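Protein (soluble lytic transglycosylase SLT70) (Escherichia coli, PDB 1QSA) cleaves the glycosidic bonds between N-acetylmuramic acid and N-acetylglucosamine in peptidoglycan, forming a 1,6-anhydro bond in the N-acetylmuramic acid residue. Local coordinates at residues A[86-98]-A[105-117]. Residues are numbered along the deposited sequence; the frame is centred on the assembly and turned at random.
With SO4 (sulfate ion), chain F.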
loop_
_atom_site.group_PDB
_atom_site.type_symbol
_atom_site.label_atom_id
_atom_site.label_comp_id
_atom_site.label_asym_id
_atom_site.label_seq_id
_atom_site.Cartn_x
_atom_site.Cartn_y
_atom_site.Cartn_z
ATOM N N GLU A 86 13.548 2.006 33.846
ATOM C CA GLU A 86 14.606 1.004 34.061
ATOM C C GLU A 86 14.140 -0.072 35.057
ATOM O O GLU A 86 14.933 -0.693 35.777
ATOM C CB GLU A 86 15.924 1.658 34.500
ATOM C CG GLU A 86 16.526 2.542 33.411
ATOM C CD GLU A 86 17.862 3.146 33.803
ATOM O OE1 GLU A 86 18.768 2.389 34.195
ATOM O OE2 GLU A 86 18.011 4.379 33.704
ATOM N N ASP A 87 12.826 -0.288 35.079
ATOM C CA ASP A 87 12.198 -1.275 35.942
ATOM C C ASP A 87 12.122 -2.583 35.149
ATOM O O ASP A 87 11.048 -3.005 34.693
ATOM C CB ASP A 87 10.797 -0.772 36.351
ATOM C CG ASP A 87 10.091 -1.703 37.314
ATOM O OD1 ASP A 87 10.710 -2.667 37.804
ATOM O OD2 ASP A 87 8.890 -1.471 37.576
ATOM N N TRP A 88 13.275 -3.229 34.993
ATOM C CA TRP A 88 13.372 -4.462 34.208
ATOM C C TRP A 88 12.571 -5.612 34.802
ATOM O O TRP A 88 11.857 -6.324 34.084
ATOM C CB TRP A 88 14.854 -4.823 33.989
ATOM C CG TRP A 88 15.629 -3.657 33.456
ATOM C CD1 TRP A 88 16.657 -3.001 34.071
ATOM C CD2 TRP A 88 15.363 -2.943 32.241
ATOM N NE1 TRP A 88 17.042 -1.916 33.317
ATOM C CE2 TRP A 88 16.262 -1.855 32.189
ATOM C CE3 TRP A 88 14.441 -3.114 31.193
ATOM C CZ2 TRP A 88 16.265 -0.932 31.129
ATOM C CZ3 TRP A 88 14.441 -2.202 30.145
ATOM C CH2 TRP A 88 15.349 -1.121 30.122
ATOM N N ARG A 89 12.644 -5.766 36.123
ATOM C CA ARG A 89 11.889 -6.808 36.814
ATOM C C ARG A 89 10.383 -6.554 36.604
ATOM O O ARG A 89 9.617 -7.481 36.286
ATOM C CB ARG A 89 12.220 -6.782 38.307
ATOM C CG ARG A 89 11.432 -7.783 39.131
ATOM C CD ARG A 89 11.723 -7.611 40.607
ATOM N NE ARG A 89 10.793 -8.386 41.428
ATOM C CZ ARG A 89 9.848 -7.847 42.193
ATOM N NH1 ARG A 89 9.722 -6.530 42.264
ATOM N NH2 ARG A 89 9.046 -8.627 42.909
ATOM N N GLY A 90 9.976 -5.295 36.758
ATOM C CA GLY A 90 8.570 -4.932 36.582
ATOM C C GLY A 90 8.067 -5.133 35.163
ATOM O O GLY A 90 6.916 -5.538 34.936
ATOM N N LEU A 91 8.938 -4.865 34.199
ATOM C CA LEU A 91 8.600 -5.031 32.785
ATOM C C LEU A 91 8.202 -6.484 32.512
ATOM O O LEU A 91 7.148 -6.749 31.928
ATOM C CB LEU A 91 9.798 -4.620 31.919
ATOM C CG LEU A 91 9.587 -4.422 30.411
ATOM C CD1 LEU A 91 10.718 -3.584 29.858
ATOM C CD2 LEU A 91 9.486 -5.763 29.683
ATOM N N LEU A 92 9.011 -7.430 32.991
ATOM C CA LEU A 92 8.721 -8.844 32.782
ATOM C C LEU A 92 7.524 -9.341 33.610
ATOM O O LEU A 92 6.826 -10.269 33.208
ATOM C CB LEU A 92 9.984 -9.689 33.009
ATOM C CG LEU A 92 11.108 -9.364 32.017
ATOM C CD1 LEU A 92 12.380 -10.144 32.350
ATOM C CD2 LEU A 92 10.638 -9.739 30.608
ATOM N N ALA A 93 7.266 -8.703 34.743
ATOM C CA ALA A 93 6.135 -9.089 35.576
ATOM C C ALA A 93 4.856 -8.615 34.889
ATOM O O ALA A 93 3.835 -9.303 34.898
ATOM C CB ALA A 93 6.266 -8.460 36.977
ATOM N N PHE A 94 4.949 -7.466 34.230
ATOM C CA PHE A 94 3.811 -6.879 33.529
ATOM C C PHE A 94 3.573 -7.558 32.173
ATOM O O PHE A 94 2.419 -7.759 31.755
ATOM C CB PHE A 94 4.033 -5.367 33.342
ATOM C CG PHE A 94 2.998 -4.714 32.460
ATOM C CD1 PHE A 94 1.717 -4.431 32.953
ATOM C CD2 PHE A 94 3.283 -4.436 31.121
ATOM C CE1 PHE A 94 0.733 -3.884 32.116
ATOM C CE2 PHE A 94 2.306 -3.889 30.275
ATOM C CZ PHE A 94 1.029 -3.615 30.775
ATOM N N SER A 95 4.668 -7.923 31.505
ATOM C CA SER A 95 4.615 -8.567 30.192
ATOM C C SER A 95 5.539 -9.790 30.178
ATOM O O SER A 95 6.628 -9.751 29.609
ATOM C CB SER A 95 5.048 -7.565 29.103
ATOM O OG SER A 95 5.015 -8.153 27.807
ATOM N N PRO A 96 5.106 -10.906 30.801
ATOM C CA PRO A 96 5.938 -12.116 30.826
ATOM C C PRO A 96 6.195 -12.707 29.438
ATOM O O PRO A 96 7.202 -13.380 29.235
ATOM C CB PRO A 96 5.155 -13.073 31.735
ATOM C CG PRO A 96 3.757 -12.532 31.738
ATOM C CD PRO A 96 3.937 -11.043 31.685
ATOM N N GLU A 97 5.277 -12.457 28.503
ATOM C CA GLU A 97 5.403 -12.936 27.125
ATOM C C GLU A 97 5.879 -11.802 26.215
ATOM O O GLU A 97 5.672 -10.629 26.511
ATOM C CB GLU A 97 4.064 -13.450 26.588
ATOM C CG GLU A 97 3.386 -14.524 27.431
ATOM C CD GLU A 97 4.320 -15.644 27.848
ATOM O OE1 GLU A 97 5.136 -16.100 27.013
ATOM O OE2 GLU A 97 4.233 -16.071 29.024
ATOM N N LYS A 98 6.493 -12.174 25.097
ATOM C CA LYS A 98 7.003 -11.218 24.110
ATOM C C LYS A 98 5.876 -10.256 23.685
ATOM O O LYS A 98 4.783 -10.699 23.324
ATOM C CB LYS A 98 7.509 -12.015 22.902
ATOM C CG LYS A 98 8.069 -11.220 21.747
ATOM C CD LYS A 98 8.259 -12.163 20.559
ATOM C CE LYS A 98 8.942 -11.487 19.389
ATOM N NZ LYS A 98 9.094 -12.414 18.217
ATOM N N GLN A 105 9.491 -5.150 22.014
ATOM C CA GLN A 105 10.257 -6.403 21.979
ATOM C C GLN A 105 11.724 -6.134 22.308
ATOM O O GLN A 105 12.353 -6.913 23.032
ATOM C CB GLN A 105 10.114 -7.079 20.618
ATOM C CG GLN A 105 8.706 -7.641 20.394
ATOM C CD GLN A 105 8.452 -8.021 18.948
ATOM O OE1 GLN A 105 9.360 -7.991 18.114
ATOM N NE2 GLN A 105 7.215 -8.404 18.649
ATOM N N CYS A 106 12.257 -5.029 21.784
ATOM C CA CYS A 106 13.639 -4.634 22.062
ATOM C C CYS A 106 13.798 -4.482 23.578
ATOM O O CYS A 106 14.764 -4.954 24.173
ATOM C CB CYS A 106 13.965 -3.287 21.428
ATOM S SG CYS A 106 13.930 -3.218 19.605
ATOM N N ASN A 107 12.829 -3.830 24.204
ATOM C CA ASN A 107 12.885 -3.615 25.643
ATOM C C ASN A 107 12.675 -4.894 26.457
ATOM O O ASN A 107 13.305 -5.091 27.504
ATOM C CB ASN A 107 11.891 -2.519 26.042
ATOM C CG ASN A 107 12.390 -1.133 25.664
ATOM O OD1 ASN A 107 13.575 -0.824 25.835
ATOM N ND2 ASN A 107 11.495 -0.288 25.175
ATOM N N TYR A 108 11.825 -5.780 25.943
ATOM C CA TYR A 108 11.539 -7.063 26.586
ATOM C C TYR A 108 12.820 -7.897 26.658
ATOM O O TYR A 108 13.156 -8.454 27.715
ATOM C CB TYR A 108 10.469 -7.801 25.776
ATOM C CG TYR A 108 10.174 -9.220 26.222
ATOM C CD1 TYR A 108 9.244 -9.474 27.242
ATOM C CD2 TYR A 108 10.786 -10.315 25.601
ATOM C CE1 TYR A 108 8.925 -10.784 27.625
ATOM C CE2 TYR A 108 10.474 -11.635 25.979
ATOM C CZ TYR A 108 9.539 -11.858 26.987
ATOM O OH TYR A 108 9.201 -13.156 27.322
ATOM N N TYR A 109 13.531 -8.003 25.533
ATOM C CA TYR A 109 14.773 -8.773 25.533
ATOM C C TYR A 109 15.885 -8.128 26.337
ATOM O O TYR A 109 16.665 -8.834 26.968
ATOM C CB TYR A 109 15.189 -9.142 24.114
ATOM C CG TYR A 109 14.231 -10.162 23.564
ATOM C CD1 TYR A 109 14.150 -11.433 24.144
ATOM C CD2 TYR A 109 13.360 -9.850 22.525
ATOM C CE1 TYR A 109 13.233 -12.360 23.706
ATOM C CE2 TYR A 109 12.419 -10.785 22.077
ATOM C CZ TYR A 109 12.371 -12.035 22.675
ATOM O OH TYR A 109 11.473 -12.975 22.240
ATOM N N TYR A 110 15.926 -6.797 26.388
ATOM C CA TYR A 110 16.944 -6.135 27.207
ATOM C C TYR A 110 16.589 -6.425 28.682
ATOM O O TYR A 110 17.476 -6.650 29.513
ATOM C CB TYR A 110 16.974 -4.629 26.950
ATOM C CG TYR A 110 18.130 -3.922 27.617
ATOM C CD1 TYR A 110 19.443 -4.092 27.160
ATOM C CD2 TYR A 110 17.914 -3.059 28.689
ATOM C CE1 TYR A 110 20.505 -3.415 27.750
ATOM C CE2 TYR A 110 18.972 -2.374 29.290
ATOM C CZ TYR A 110 20.264 -2.556 28.814
ATOM O OH TYR A 110 21.304 -1.862 29.407
ATOM N N ALA A 111 15.289 -6.464 29.000
ATOM C CA ALA A 111 14.859 -6.785 30.373
ATOM C C ALA A 111 15.292 -8.215 30.726
ATOM O O ALA A 111 15.656 -8.491 31.874
ATOM C CB ALA A 111 13.348 -6.644 30.517
ATOM N N LYS A 112 15.209 -9.125 29.755
ATOM C CA LYS A 112 15.630 -10.518 29.958
ATOM C C LYS A 112 17.122 -10.552 30.309
ATOM O O LYS A 112 17.512 -11.220 31.260
ATOM C CB LYS A 112 15.337 -11.350 28.703
ATOM C CG LYS A 112 13.866 -11.726 28.540
ATOM C CD LYS A 112 13.478 -12.866 29.475
ATOM C CE LYS A 112 12.002 -13.240 29.350
ATOM N NZ LYS A 112 11.705 -14.527 30.060
ATOM N N TRP A 113 17.947 -9.803 29.577
ATOM C CA TRP A 113 19.382 -9.761 29.877
ATOM C C TRP A 113 19.639 -9.221 31.291
ATOM O O TRP A 113 20.461 -9.768 32.048
ATOM C CB TRP A 113 20.119 -8.880 28.861
ATOM C CG TRP A 113 21.554 -8.649 29.225
ATOM C CD1 TRP A 113 22.582 -9.556 29.150
ATOM C CD2 TRP A 113 22.119 -7.443 29.747
ATOM N NE1 TRP A 113 23.748 -8.976 29.596
ATOM C CE2 TRP A 113 23.493 -7.682 29.965
ATOM C CE3 TRP A 113 21.596 -6.181 30.053
ATOM C CZ2 TRP A 113 24.357 -6.697 30.477
ATOM C CZ3 TRP A 113 22.450 -5.199 30.565
ATOM C CH2 TRP A 113 23.818 -5.466 30.769
ATOM N N ASN A 114 18.943 -8.138 31.636
ATOM C CA ASN A 114 19.090 -7.498 32.944
ATOM C C ASN A 114 18.673 -8.367 34.114
ATOM O O ASN A 114 19.061 -8.102 35.252
ATOM C CB ASN A 114 18.289 -6.199 32.994
ATOM C CG ASN A 114 19.122 -4.992 32.637
ATOM O OD1 ASN A 114 19.945 -4.535 33.430
ATOM N ND2 ASN A 114 18.900 -4.452 31.444
ATOM N N THR A 115 17.842 -9.365 33.842
ATOM C CA THR A 115 17.344 -10.257 34.882
ATOM C C THR A 115 17.932 -11.664 34.774
ATOM O O THR A 115 17.302 -12.659 35.182
ATOM C CB THR A 115 15.799 -10.313 34.895
ATOM O OG1 THR A 115 15.325 -10.713 33.608
ATOM C CG2 THR A 115 15.204 -8.933 35.265
ATOM N N GLY A 116 19.151 -11.721 34.228
ATOM C CA GLY A 116 19.900 -12.968 34.102
ATOM C C GLY A 116 19.515 -14.010 33.075
ATOM O O GLY A 116 19.942 -15.164 33.187
ATOM N N GLN A 117 18.715 -13.631 32.082
ATOM C CA GLN A 117 18.276 -14.568 31.052
ATOM C C GLN A 117 18.990 -14.229 29.741
ATOM O O GLN A 117 18.342 -13.952 28.732
ATOM C CB GLN A 117 16.753 -14.458 30.866
ATOM C CG GLN A 117 15.974 -14.395 32.190
ATOM C CD GLN A 117 16.171 -15.637 33.063
ATOM O OE1 GLN A 117 16.079 -16.770 32.581
ATOM N NE2 GLN A 117 16.403 -15.424 34.367
HETATM S S SO4 F . 26.561 -11.961 29.889
HETATM O O1 SO4 F . 27.811 -12.173 29.126
HETATM O O2 SO4 F . 25.939 -10.707 29.409
HETATM O O3 SO4 F . 25.660 -13.117 29.688
HETATM O O4 SO4 F . 26.874 -11.832 31.324
HETATM O O HOH W 1 8.972 -14.421 30.890
HETATM O O HOH W 2 10.971 -10.124 16.999
HETATM O O HOH W 3 11.917 -13.492 19.608
#
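Trp-88, Leu-91 and Leu-92 close over the methyl group of Ala-111, a small residue consistent with the close approach, 8.8 Å between axes at a steep 121° between N-to-C directions, of helix 88-94 and the 105-114 part of helix 102-114, neighbours in the alpha-superhelix of this transglycosylase. Trp-88 acts as a knob in a hole formed by Asn-107, Tyr-110, Ala-111 and Asn-114. Over one face of its indole, Tyr-110 brings its CD2-CE2 edge in a T-shaped stack, with centroids 5.0 Å apart. The Asn-114 amide lies nearly parallel to that same face, CG being 3.5 Å from Trp-88 CD1, while its ND2 bonds back to Tyr-110 O. With CG set anti to the carbonyl carbon (chi1 -51°), the indole lies across this row of side chains. Replacing Trp-88 by alanine would probably open a gap above Ala-111 and leave the Tyr-110 edge without an aromatic face.

Leu-92 splits its branches: CD2 packs 3.6 Å from Tyr-108 CE1, and CD1 points at Thr-115 OG1, whose hydroxyl donates to Ala-111 O. Further out, the chain leaving helix 88-94 wraps round the Tyr-108 ring, laying Lys-98 CA over its centre in a CH-pi contact. The extended Lys-98 chain then runs past Tyr-109 OH and the Gln-105 amide, whose NE2 bonds to Pro-99 O, to a salt bridge with Glu-127 of helix 118-129. At the polar edge Pro-96 O receives two donors: a water shared with Lys-112 NZ, which also forms a salt bridge with Glu-120, and, from above the carbonyl plane, Tyr-108 OH at 2.8 Å.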